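Local coordinates for protein guanosine 5'-monophosphate Reductase (Trypanosoma brucei brucei, PDB 6LK4) that probably catalyses the irreversible NADPH-dependent deamination of GMP to IMP and binds GTP through its CBS domains, which mediate allosteric regulation, at residues 90-95 with 229-234; 96-101 with 175-180; 129-134 with 142-147; 235-240 with 269-274. All coordinates share one frame; numbering follows the deposited sequence.

Contact 1. Residues 90-95 with 229-234; sequences EVKRAQ and LLVGAA. With GTP (guanosine-5'-triphosphate), chain B.
K92 and L229 meet where the (beta/alpha)8 barrel of this IMPDH/GMPR-family enzyme gives way to its inserted pair of CBS motifs: helix 81-92 leads out of the barrel, and residues 229-231 lead back into barrel strand 232-235.

The polar part centres on K92, whose chain bends at chi2 (-53°) and brings the ammonium back to the returning chain. NZ donates to L229 O over 2.7 Å, approaching from 35° off the carbonyl plane. The same nitrogen forms salt bridges with D224 and D254, so a buried positive charge is met by two carboxylates and a carbonyl; D254 also accepts from V231 N and thus ties both segments together.

The apolar part runs alongside. V91 CG1 lies 3.9 Å from V231 CB, while the L229 branches divide their contacts: CD1 reaches A94 CB, and CD2 packs 3.7 Å from Q95 CD, the two side chains crossing nearly at right angles. L229 and V231 are backed by helix 60-69, and Q95 also touches D211 and K214 of the nucleotide site.

On the side of the nucleotide, R93 points away from 229-234 and presents its guanidinium edge to the guanine of GTP: NH2 donates to O6 at 3.1 Å, and NE to N7, also at 3.1 Å, with an N-H...N angle of 156°.

Contact 2. Residues 96-101 with 175-180; sequences SFLIES and TSISLE. With GTP (guanosine-5'-triphosphate), chain B.
The F97 ring turns its edge to the carbonyls of I177 and S178. Its CE2 lies 3.2 Å from I177 O, which sits in the plane of the ring, and CZ approaches S178 O at 3.8 Å, again near that plane. Two carbonyl oxygens therefore gather at the weakly positive C-H rim of the phenyl group, which is probably mildly favourable electrostatically, although no hydrogen bond crosses the contact. L179 CD1 touches F97 CE1 at 4.0 Å. With CG anti to the backbone N (chi1 -177°), the phenyl group is carried across to the other segment, where V182 and L215 also pack against it.

L98 supplies the second, looser point of contact. Its CD1 comes within 3.7 Å of T175 O, whereas CD2 reaches I177 CG2 only at 4.4 Å. Within its own turn, S96 OG donates to L98 O over 2.9 Å from well above the carbonyl plane, drawing the chain together before the short strand 99-100. I99 turns to the nucleotide instead: its CD1 is 3.6 Å from the ribose O2', and its CG2 packs on the purine.

On the opposing side, S178 is the N-cap of helix 179-189: its OG caps a backbone N in the first turn, while S178 N donates to E181 OE1, as in a capping box. The whole is a small, mostly apolar packing contact between the chain entering the CBS pair and the start of a helix of the second CBS motif, beside the GTP pocket.

Contact 3. Residues 129-134 with 142-147; sequences CLLVVN and LGIITR. With GTP (guanosine-5'-triphosphate), chain B.
L130 and I145 pair through two backbone hydrogen bonds, L130 N to I145 O (2.8 Å) and I145 N to L130 O (2.9 Å), in the antiparallel beta hairpin of the first CBS motif. Here the packing is close: L130 CB rests 3.7 Å from I145 CG2, and the non-hydrogen-bonded pair that follows brings L131 CD2 against I144 CG1. At the nucleotide end, C129 has SG between its backbone N and carbonyl carbon (chi1 82°). The sulfur therefore sits beside I144 CD1 and also takes a weak hydrogen bond from the guanine N2, while C129 CB is pressed against T146 CG2.

Further along, the regular ladder gives way to a classic beta bulge. V132 N donates to G143 O, but V132 O accepts from both L142 N (2.6 Å, in the carbonyl plane) and G143 N (3.1 Å, tilted 16° from it), so two residues face one and a single carbonyl is gripped twice.

Past the bulge the paired backbone hydrogen bonds stop and the contact passes to partly exposed L142 and N134, held by the L142 side chain alone. L142 hangs its CD1 over the chain at V133, 3.4 Å from N134 N; N134 turns its amide away, and its OD1 accepts from K140 N.

Strand 130-133 is flanked by strand 104-105 and strand 141-145 by strand 164-165. V132 and I145 face helix 159-162, whereas C129, L131 and I144 on the other side pack on strand 193-197 of the second CBS motif.

Contact 4. Residues 235-240 with 269-274; sequences VGVKKD and INMVKR
M271 reaches from the inner side of helix 266-276 to the turn that follows barrel strand 232-235, joining two successive beta-alpha units of the TIM barrel. At its base, CB packs 3.5 Å from V237 CG1, the tightest apolar approach here, and lies 4.1 Å from V237 CB. CG is anti to the backbone N (chi1 -172°), which sends the chain outward to the turn; there CG lies 3.8 Å from V237 CG1 and also approaches G236 O. A bend at chi2 (54°) then carries the thioether past the oxygen of the G236 carbonyl. M271 SD passes G236 O at 4.1 Å. The terminal M271 CE comes to 3.3 Å from G236 O. The methyl also touches V235 CG2 at the end of the strand, so one unbranched side chain spans three consecutive residues.

The result is an interface of shape and dispersion in which no hydrogen bond joins the two segments. V258 on the neighbouring barrel strand 255-259 touches V235, V237 and M271 alike and closes the cluster from the barrel side, while D241 of helix 239-251 packs against M271. V237 also approaches I260, part of a predicted NAD(+) site, which places this packing near the presumed cofactor end of the barrel.

Toward solvent, R274 bends at chi2 and chi3 so that N270 O of its own helix lies above one guanidinium face, offset toward its rim. The edge of that group is turned to the turn, but NH2 remains 4.0 Å from V237 O.

Contacts 1, 2 and 3 all border GTP and are nested along the chain: contact 3 lies inside the loop closed by contact 2, which lies inside that closed by contact 1. Contacts 1 and 2 touch directly, R93 NH2 lying 2.9 Å from S101 O in a probable hydrogen bond, with centres about 17 Å apart. Contact 3 stands across the nucleotide, its nearest atoms about 8 Å from contact 1 and 7 Å from contact 2, so that the guanine lies between the barrel exit and the CBS hairpin, bonded firmly to R93 and weakly to C129. Contact 4 continues contact 1 in sequence, into the catalytic barrel; its centre is about 45 Å from that of contact 3.

Contact 1. Residues 90-95 with 229-234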
# COMPACT_ATOMS: atom_id res chain seq x y z
N GLU A 90 -43.39 0.12 -21.94
CA GLU A 90 -43.39 -0.59 -20.66
C GLU A 90 -43.60 0.36 -19.50
O GLU A 90 -44.37 0.06 -18.58
CB GLU A 90 -42.09 -1.35 -20.48
CG GLU A 90 -41.96 -2.53 -21.39
CD GLU A 90 -40.73 -3.35 -21.07
OE1 GLU A 90 -40.24 -3.24 -19.92
OE2 GLU A 90 -40.26 -4.09 -21.97
N VAL A 91 -42.90 1.51 -19.50
CA VAL A 91 -43.12 2.50 -18.45
C VAL A 91 -44.59 2.89 -18.38
O VAL A 91 -45.19 2.95 -17.31
CB VAL A 91 -42.22 3.73 -18.67
CG1 VAL A 91 -42.47 4.77 -17.58
CG2 VAL A 91 -40.76 3.33 -18.70
N LYS A 92 -45.19 3.15 -19.54
CA LYS A 92 -46.60 3.52 -19.58
C LYS A 92 -47.49 2.38 -19.10
O LYS A 92 -48.59 2.62 -18.57
CB LYS A 92 -46.98 3.94 -21.00
CG LYS A 92 -46.40 5.28 -21.39
CD LYS A 92 -46.77 6.32 -20.34
CE LYS A 92 -46.71 7.72 -20.90
NZ LYS A 92 -46.78 8.74 -19.82
N ARG A 93 -47.01 1.15 -19.23
CA ARG A 93 -47.76 -0.02 -18.81
C ARG A 93 -47.65 -0.26 -17.31
O ARG A 93 -48.34 -1.14 -16.79
CB ARG A 93 -47.25 -1.24 -19.58
CG ARG A 93 -48.28 -2.31 -19.82
CD ARG A 93 -49.44 -1.82 -20.65
NE ARG A 93 -50.56 -2.74 -20.52
CZ ARG A 93 -51.14 -3.38 -21.52
NH1 ARG A 93 -50.73 -3.21 -22.77
NH2 ARG A 93 -52.13 -4.22 -21.28
N ALA A 94 -46.82 0.51 -16.61
CA ALA A 94 -46.51 0.17 -15.22
C ALA A 94 -47.72 0.36 -14.32
O ALA A 94 -48.01 -0.49 -13.46
CB ALA A 94 -45.34 1.03 -14.74
N GLN A 95 -48.44 1.47 -14.48
CA GLN A 95 -49.71 1.67 -13.81
C GLN A 95 -50.61 2.54 -14.69
O GLN A 95 -50.15 3.18 -15.65
CB GLN A 95 -49.52 2.31 -12.44
CG GLN A 95 -48.66 3.52 -12.46
CD GLN A 95 -48.68 4.25 -11.14
OE1 GLN A 95 -47.85 3.99 -10.26
NE2 GLN A 95 -49.65 5.15 -10.97
N LEU A 229 -47.54 6.72 -15.54
CA LEU A 229 -46.33 7.42 -15.12
C LEU A 229 -45.81 8.32 -16.24
O LEU A 229 -45.78 7.93 -17.41
CB LEU A 229 -45.28 6.42 -14.71
CG LEU A 229 -45.67 5.56 -13.50
CD1 LEU A 229 -44.58 4.52 -13.30
CD2 LEU A 229 -45.87 6.40 -12.24
N LEU A 230 -45.44 9.55 -15.87
CA LEU A 230 -44.75 10.47 -16.78
C LEU A 230 -43.39 9.92 -17.19
O LEU A 230 -42.64 9.42 -16.35
CB LEU A 230 -44.53 11.81 -16.10
CG LEU A 230 -45.64 12.84 -15.93
CD1 LEU A 230 -45.01 14.18 -15.60
CD2 LEU A 230 -46.43 12.92 -17.18
N VAL A 231 -43.04 10.09 -18.47
CA VAL A 231 -41.71 9.71 -18.95
C VAL A 231 -41.35 10.58 -20.15
O VAL A 231 -42.22 10.99 -20.92
CB VAL A 231 -41.64 8.21 -19.32
CG1 VAL A 231 -42.43 7.93 -20.58
CG2 VAL A 231 -40.21 7.76 -19.50
N GLY A 232 -40.05 10.88 -20.29
CA GLY A 232 -39.54 11.57 -21.45
C GLY A 232 -38.48 10.74 -22.15
O GLY A 232 -37.98 9.74 -21.62
N ALA A 233 -38.12 11.17 -23.36
CA ALA A 233 -37.17 10.42 -24.18
C ALA A 233 -36.30 11.39 -24.97
O ALA A 233 -36.74 12.48 -25.36
CB ALA A 233 -37.90 9.46 -25.14
N ALA A 234 -35.05 10.99 -25.21
CA ALA A 234 -34.09 11.83 -25.91
C ALA A 234 -34.03 11.47 -27.39
O ALA A 234 -34.25 10.32 -27.78
CB ALA A 234 -32.71 11.70 -25.28
O3B GTP B . -47.05 -5.87 -8.53
PB GTP B . -48.39 -4.99 -8.50
O1B GTP B . -48.06 -3.51 -8.63
O2B GTP B . -49.18 -5.26 -7.23
O3A GTP B . -49.18 -5.53 -9.80
PA GTP B . -50.43 -6.55 -9.77
O1A GTP B . -51.01 -6.77 -8.40
O2A GTP B . -50.00 -7.82 -10.43
O5' GTP B . -51.55 -5.80 -10.66
C5' GTP B . -51.33 -5.53 -12.02
C4' GTP B . -50.67 -4.18 -12.24
O4' GTP B . -50.13 -4.22 -13.55
C3' GTP B . -51.60 -2.98 -12.20
O3' GTP B . -50.89 -1.87 -11.69
C2' GTP B . -51.93 -2.73 -13.65
O2' GTP B . -52.21 -1.39 -13.98
C1' GTP B . -50.67 -3.20 -14.36
N9 GTP B . -51.10 -3.75 -15.64
C8 GTP B . -50.69 -3.31 -16.87
N7 GTP B . -51.33 -4.04 -17.80
C5 GTP B . -52.15 -4.92 -17.18
C6 GTP B . -53.01 -5.89 -17.67
O6 GTP B . -53.11 -6.03 -18.90
N1 GTP B . -53.74 -6.68 -16.80
C2 GTP B . -53.58 -6.50 -15.44
N2 GTP B . -54.27 -7.24 -14.57
N3 GTP B . -52.71 -5.53 -14.96
C4 GTP B . -52.01 -4.76 -15.82

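Contact 2. Residues 96-101 with 175-180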
# COMPACT_ATOMS: atom_id res chain seq x y z
N SER A 96 -51.89 2.54 -14.38
CA SER A 96 -52.84 3.36 -15.11
C SER A 96 -54.11 3.45 -14.29
O SER A 96 -54.24 2.82 -13.24
CB SER A 96 -53.13 2.78 -16.50
OG SER A 96 -54.08 3.57 -17.19
N PHE A 97 -55.07 4.23 -14.77
CA PHE A 97 -56.42 4.12 -14.21
C PHE A 97 -57.23 3.13 -15.04
O PHE A 97 -57.56 2.04 -14.57
CB PHE A 97 -57.08 5.49 -14.13
CG PHE A 97 -58.42 5.43 -13.49
CD1 PHE A 97 -58.54 4.93 -12.20
CD2 PHE A 97 -59.55 5.81 -14.18
CE1 PHE A 97 -59.78 4.84 -11.59
CE2 PHE A 97 -60.79 5.73 -13.57
CZ PHE A 97 -60.91 5.25 -12.27
N LEU A 98 -57.55 3.49 -16.27
CA LEU A 98 -58.15 2.55 -17.20
C LEU A 98 -57.04 1.89 -18.00
O LEU A 98 -56.34 2.56 -18.77
CB LEU A 98 -59.13 3.24 -18.15
CG LEU A 98 -60.24 4.04 -17.48
CD1 LEU A 98 -61.26 4.45 -18.51
CD2 LEU A 98 -60.88 3.23 -16.41
N ILE A 99 -56.87 0.59 -17.83
CA ILE A 99 -55.90 -0.15 -18.63
C ILE A 99 -56.51 -0.35 -20.01
O ILE A 99 -57.53 -1.02 -20.16
CB ILE A 99 -55.54 -1.50 -17.99
CG1 ILE A 99 -55.04 -1.29 -16.57
CG2 ILE A 99 -54.50 -2.20 -18.84
CD1 ILE A 99 -55.15 -2.52 -15.71
N GLU A 100 -55.91 0.27 -21.02
CA GLU A 100 -56.30 -0.02 -22.39
C GLU A 100 -55.76 -1.39 -22.78
O GLU A 100 -54.67 -1.79 -22.36
CB GLU A 100 -55.77 1.05 -23.34
CG GLU A 100 -56.48 2.39 -23.23
CD GLU A 100 -56.07 3.33 -24.34
OE1 GLU A 100 -55.43 2.85 -25.30
OE2 GLU A 100 -56.38 4.54 -24.26
N SER A 101 -56.54 -2.10 -23.58
CA SER A 101 -56.11 -3.39 -24.13
C SER A 101 -55.57 -4.32 -23.05
O SER A 101 -54.39 -4.70 -23.08
CB SER A 101 -55.08 -3.16 -25.23
N THR A 175 -67.61 3.74 -19.06
CA THR A 175 -66.30 4.10 -19.58
C THR A 175 -65.76 5.40 -19.00
O THR A 175 -64.60 5.74 -19.26
CB THR A 175 -66.32 4.21 -21.10
OG1 THR A 175 -67.44 5.00 -21.50
CG2 THR A 175 -66.41 2.84 -21.74
N SER A 176 -66.55 6.14 -18.23
CA SER A 176 -66.10 7.37 -17.59
C SER A 176 -66.10 7.23 -16.07
O SER A 176 -66.28 8.21 -15.35
CB SER A 176 -66.98 8.56 -17.99
OG SER A 176 -67.08 8.72 -19.39
N ILE A 177 -65.92 6.00 -15.58
CA ILE A 177 -66.06 5.78 -14.14
C ILE A 177 -64.99 6.58 -13.40
O ILE A 177 -63.83 6.69 -13.83
CB ILE A 177 -66.01 4.27 -13.83
CG1 ILE A 177 -66.41 4.00 -12.38
CG2 ILE A 177 -64.63 3.62 -14.20
CD1 ILE A 177 -66.74 2.54 -12.09
N SER A 178 -65.39 7.19 -12.29
CA SER A 178 -64.47 7.97 -11.48
C SER A 178 -63.71 7.09 -10.48
O SER A 178 -64.05 5.93 -10.25
CB SER A 178 -65.24 9.06 -10.74
OG SER A 178 -65.92 8.49 -9.64
N LEU A 179 -62.69 7.69 -9.86
CA LEU A 179 -61.91 6.96 -8.86
C LEU A 179 -62.74 6.65 -7.63
O LEU A 179 -62.61 5.56 -7.05
CB LEU A 179 -60.66 7.75 -8.48
CG LEU A 179 -59.85 7.15 -7.35
CD1 LEU A 179 -59.44 5.71 -7.67
CD2 LEU A 179 -58.65 8.01 -7.10
N GLU A 180 -63.62 7.57 -7.22
CA GLU A 180 -64.51 7.27 -6.10
C GLU A 180 -65.52 6.20 -6.47
O GLU A 180 -65.81 5.31 -5.66
CB GLU A 180 -65.22 8.54 -5.64
O3B GTP B . -47.05 -5.87 -8.53
PB GTP B . -48.39 -4.99 -8.50
O1B GTP B . -48.06 -3.51 -8.63
O2B GTP B . -49.18 -5.26 -7.23
O3A GTP B . -49.18 -5.53 -9.80
PA GTP B . -50.43 -6.55 -9.77
O1A GTP B . -51.01 -6.77 -8.40
O2A GTP B . -50.00 -7.82 -10.43
O5' GTP B . -51.55 -5.80 -10.66
C5' GTP B . -51.33 -5.53 -12.02
C4' GTP B . -50.67 -4.18 -12.24
O4' GTP B . -50.13 -4.22 -13.55
C3' GTP B . -51.60 -2.98 -12.20
O3' GTP B . -50.89 -1.87 -11.69
C2' GTP B . -51.93 -2.73 -13.65
O2' GTP B . -52.21 -1.39 -13.98
C1' GTP B . -50.67 -3.20 -14.36
N9 GTP B . -51.10 -3.75 -15.64
C8 GTP B . -50.69 -3.31 -16.87
N7 GTP B . -51.33 -4.04 -17.80
C5 GTP B . -52.15 -4.92 -17.18
C6 GTP B . -53.01 -5.89 -17.67
O6 GTP B . -53.11 -6.03 -18.90
N1 GTP B . -53.74 -6.68 -16.80
C2 GTP B . -53.58 -6.50 -15.44
N2 GTP B . -54.27 -7.24 -14.57
N3 GTP B . -52.71 -5.53 -14.96
C4 GTP B . -52.01 -4.76 -15.82

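Contact 3. Residues 129-134 with 142-147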
# COMPACT_ATOMS: atom_id res chain seq x y z
N CYS A 129 -53.73 -10.12 -13.55
CA CYS A 129 -54.78 -11.07 -13.88
C CYS A 129 -54.85 -11.17 -15.39
O CYS A 129 -54.30 -10.35 -16.12
CB CYS A 129 -56.13 -10.63 -13.30
SG CYS A 129 -56.93 -9.43 -14.34
N LEU A 130 -55.53 -12.20 -15.85
CA LEU A 130 -55.86 -12.35 -17.26
C LEU A 130 -57.37 -12.40 -17.37
O LEU A 130 -58.05 -13.06 -16.57
CB LEU A 130 -55.26 -13.62 -17.86
CG LEU A 130 -53.74 -13.70 -17.88
CD1 LEU A 130 -53.31 -15.07 -18.34
CD2 LEU A 130 -53.16 -12.61 -18.78
N LEU A 131 -57.90 -11.67 -18.35
CA LEU A 131 -59.33 -11.70 -18.60
C LEU A 131 -59.62 -12.78 -19.63
O LEU A 131 -59.00 -12.82 -20.70
CB LEU A 131 -59.84 -10.33 -19.05
CG LEU A 131 -59.64 -9.39 -17.86
CD1 LEU A 131 -59.65 -7.95 -18.28
CD2 LEU A 131 -60.67 -9.66 -16.77
N VAL A 132 -60.52 -13.69 -19.28
CA VAL A 132 -60.87 -14.81 -20.15
C VAL A 132 -62.00 -14.34 -21.05
O VAL A 132 -63.09 -13.98 -20.56
CB VAL A 132 -61.27 -16.05 -19.34
CG1 VAL A 132 -61.25 -17.28 -20.21
CG2 VAL A 132 -60.34 -16.22 -18.15
N VAL A 133 -61.75 -14.31 -22.35
CA VAL A 133 -62.74 -13.84 -23.32
C VAL A 133 -62.94 -14.94 -24.35
O VAL A 133 -62.17 -15.90 -24.42
CB VAL A 133 -62.33 -12.51 -23.98
CG1 VAL A 133 -62.21 -11.42 -22.94
CG2 VAL A 133 -61.04 -12.67 -24.75
N ASN A 134 -63.99 -14.78 -25.16
CA ASN A 134 -64.38 -15.85 -26.08
C ASN A 134 -63.40 -15.99 -27.24
O ASN A 134 -63.07 -17.11 -27.63
CB ASN A 134 -65.81 -15.63 -26.59
CG ASN A 134 -65.96 -14.36 -27.41
OD1 ASN A 134 -65.00 -13.62 -27.63
ND2 ASN A 134 -67.18 -14.10 -27.86
N LEU A 142 -65.72 -13.72 -20.48
CA LEU A 142 -66.30 -14.90 -19.82
C LEU A 142 -65.85 -15.08 -18.38
O LEU A 142 -66.53 -15.79 -17.63
CB LEU A 142 -65.95 -16.18 -20.59
CG LEU A 142 -66.17 -16.08 -22.11
CD1 LEU A 142 -65.18 -16.94 -22.86
CD2 LEU A 142 -67.58 -16.44 -22.48
N GLY A 143 -64.73 -14.50 -17.97
CA GLY A 143 -64.25 -14.70 -16.63
C GLY A 143 -62.83 -14.18 -16.48
O GLY A 143 -62.27 -13.56 -17.39
N ILE A 144 -62.26 -14.47 -15.32
CA ILE A 144 -61.00 -13.88 -14.90
C ILE A 144 -60.16 -14.94 -14.23
O ILE A 144 -60.67 -15.85 -13.57
CB ILE A 144 -61.24 -12.67 -13.96
CG1 ILE A 144 -59.91 -11.95 -13.68
CG2 ILE A 144 -61.94 -13.11 -12.68
CD1 ILE A 144 -60.02 -10.81 -12.70
N ILE A 145 -58.84 -14.83 -14.38
CA ILE A 145 -57.93 -15.81 -13.84
C ILE A 145 -56.71 -15.09 -13.28
O ILE A 145 -56.14 -14.20 -13.93
CB ILE A 145 -57.57 -16.86 -14.91
CG1 ILE A 145 -57.39 -18.24 -14.28
CG2 ILE A 145 -56.35 -16.48 -15.72
CD1 ILE A 145 -57.27 -19.33 -15.31
N THR A 146 -56.34 -15.42 -12.05
CA THR A 146 -55.20 -14.83 -11.37
C THR A 146 -54.25 -15.94 -10.92
O THR A 146 -54.58 -17.13 -10.96
CB THR A 146 -55.66 -14.00 -10.16
OG1 THR A 146 -56.40 -14.83 -9.27
CG2 THR A 146 -56.56 -12.88 -10.61
N ARG A 147 -53.05 -15.53 -10.47
CA ARG A 147 -52.11 -16.50 -9.92
C ARG A 147 -52.76 -17.33 -8.83
O ARG A 147 -52.56 -18.55 -8.76
CB ARG A 147 -50.88 -15.80 -9.37
CG ARG A 147 -49.93 -15.28 -10.43
CD ARG A 147 -48.93 -14.27 -9.83
NE ARG A 147 -48.05 -13.74 -10.85
CZ ARG A 147 -48.42 -12.86 -11.77
NH1 ARG A 147 -49.67 -12.39 -11.79
NH2 ARG A 147 -47.54 -12.44 -12.68
O3B GTP B . -47.05 -5.87 -8.53
PB GTP B . -48.39 -4.99 -8.50
O1B GTP B . -48.06 -3.51 -8.63
O2B GTP B . -49.18 -5.26 -7.23
O3A GTP B . -49.18 -5.53 -9.80
PA GTP B . -50.43 -6.55 -9.77
O1A GTP B . -51.01 -6.77 -8.40
O2A GTP B . -50.00 -7.82 -10.43
O5' GTP B . -51.55 -5.80 -10.66
C5' GTP B . -51.33 -5.53 -12.02
C4' GTP B . -50.67 -4.18 -12.24
O4' GTP B . -50.13 -4.22 -13.55
C3' GTP B . -51.60 -2.98 -12.20
O3' GTP B . -50.89 -1.87 -11.69
C2' GTP B . -51.93 -2.73 -13.65
O2' GTP B . -52.21 -1.39 -13.98
C1' GTP B . -50.67 -3.20 -14.36
N9 GTP B . -51.10 -3.75 -15.64
C8 GTP B . -50.69 -3.31 -16.87
N7 GTP B . -51.33 -4.04 -17.80
C5 GTP B . -52.15 -4.92 -17.18
C6 GTP B . -53.01 -5.89 -17.67
O6 GTP B . -53.11 -6.03 -18.90
N1 GTP B . -53.74 -6.68 -16.80
C2 GTP B . -53.58 -6.50 -15.44
N2 GTP B . -54.27 -7.24 -14.57
N3 GTP B . -52.71 -5.53 -14.96
C4 GTP B . -52.01 -4.76 -15.82

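Contact 4. Residues 235-240 with 269-274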
# COMPACT_ATOMS: atom_id res chain seq x y z
N VAL A 235 -33.74 12.48 -28.22
CA VAL A 235 -33.46 12.28 -29.64
C VAL A 235 -32.18 13.02 -29.97
O VAL A 235 -31.75 13.92 -29.23
CB VAL A 235 -34.60 12.79 -30.56
CG1 VAL A 235 -35.86 11.96 -30.38
CG2 VAL A 235 -34.86 14.26 -30.30
N GLY A 236 -31.57 12.65 -31.08
CA GLY A 236 -30.43 13.35 -31.61
C GLY A 236 -30.88 14.44 -32.56
O GLY A 236 -31.99 14.97 -32.45
N VAL A 237 -30.02 14.77 -33.52
CA VAL A 237 -30.33 15.78 -34.51
C VAL A 237 -30.16 15.28 -35.94
O VAL A 237 -30.31 16.07 -36.88
CB VAL A 237 -29.48 17.05 -34.31
CG1 VAL A 237 -29.96 17.83 -33.12
CG2 VAL A 237 -28.01 16.68 -34.18
N LYS A 238 -29.82 14.01 -36.14
CA LYS A 238 -29.62 13.52 -37.49
C LYS A 238 -30.98 13.34 -38.18
O LYS A 238 -32.04 13.37 -37.54
CB LYS A 238 -28.81 12.22 -37.46
N LYS A 239 -30.94 13.18 -39.51
CA LYS A 239 -32.18 13.07 -40.29
C LYS A 239 -33.10 12.01 -39.71
O LYS A 239 -34.32 12.21 -39.62
N ASP A 240 -32.54 10.89 -39.26
CA ASP A 240 -33.33 9.79 -38.74
C ASP A 240 -33.90 10.06 -37.35
O ASP A 240 -34.85 9.39 -36.94
CB ASP A 240 -32.48 8.53 -38.70
CG ASP A 240 -33.30 7.29 -38.47
OD1 ASP A 240 -34.39 7.16 -39.09
OD2 ASP A 240 -32.87 6.43 -37.67
N ILE A 269 -30.52 23.80 -33.28
CA ILE A 269 -31.60 24.76 -33.47
C ILE A 269 -32.58 24.25 -34.51
O ILE A 269 -33.80 24.20 -34.28
CB ILE A 269 -31.03 26.13 -33.87
CG1 ILE A 269 -30.24 26.74 -32.71
CG2 ILE A 269 -32.12 27.05 -34.27
CD1 ILE A 269 -28.98 27.49 -33.12
N ASN A 270 -32.06 23.82 -35.67
CA ASN A 270 -32.92 23.34 -36.74
C ASN A 270 -33.73 22.14 -36.29
O ASN A 270 -34.90 22.01 -36.64
CB ASN A 270 -32.09 22.99 -37.96
CG ASN A 270 -31.45 24.20 -38.61
OD1 ASN A 270 -31.94 25.32 -38.48
ND2 ASN A 270 -30.36 23.97 -39.32
N MET A 271 -33.12 21.25 -35.51
CA MET A 271 -33.88 20.14 -34.97
C MET A 271 -35.05 20.64 -34.14
O MET A 271 -36.17 20.13 -34.26
CB MET A 271 -32.99 19.22 -34.15
CG MET A 271 -33.68 17.92 -33.71
SD MET A 271 -34.38 17.01 -35.11
CE MET A 271 -34.67 15.41 -34.39
N VAL A 272 -34.82 21.67 -33.32
CA VAL A 272 -35.89 22.18 -32.48
C VAL A 272 -37.01 22.75 -33.34
O VAL A 272 -38.18 22.43 -33.16
CB VAL A 272 -35.37 23.23 -31.48
CG1 VAL A 272 -36.53 23.86 -30.73
CG2 VAL A 272 -34.44 22.60 -30.52
N LYS A 273 -36.64 23.62 -34.30
CA LYS A 273 -37.59 24.13 -35.29
C LYS A 273 -38.34 22.98 -35.98
O LYS A 273 -39.56 23.06 -36.18
CB LYS A 273 -36.87 24.98 -36.34
CG LYS A 273 -36.40 26.37 -35.87
CD LYS A 273 -35.47 27.02 -36.90
CE LYS A 273 -35.09 28.45 -36.52
N ARG A 274 -37.63 21.91 -36.32
CA ARG A 274 -38.31 20.81 -36.99
C ARG A 274 -39.32 20.15 -36.06
O ARG A 274 -40.49 19.99 -36.42
CB ARG A 274 -37.29 19.80 -37.50
CG ARG A 274 -37.85 18.87 -38.55
CD ARG A 274 -36.79 18.47 -39.57
NE ARG A 274 -35.55 18.08 -38.90
CZ ARG A 274 -34.39 18.72 -39.02
NH1 ARG A 274 -34.28 19.80 -39.81
NH2 ARG A 274 -33.34 18.27 -38.35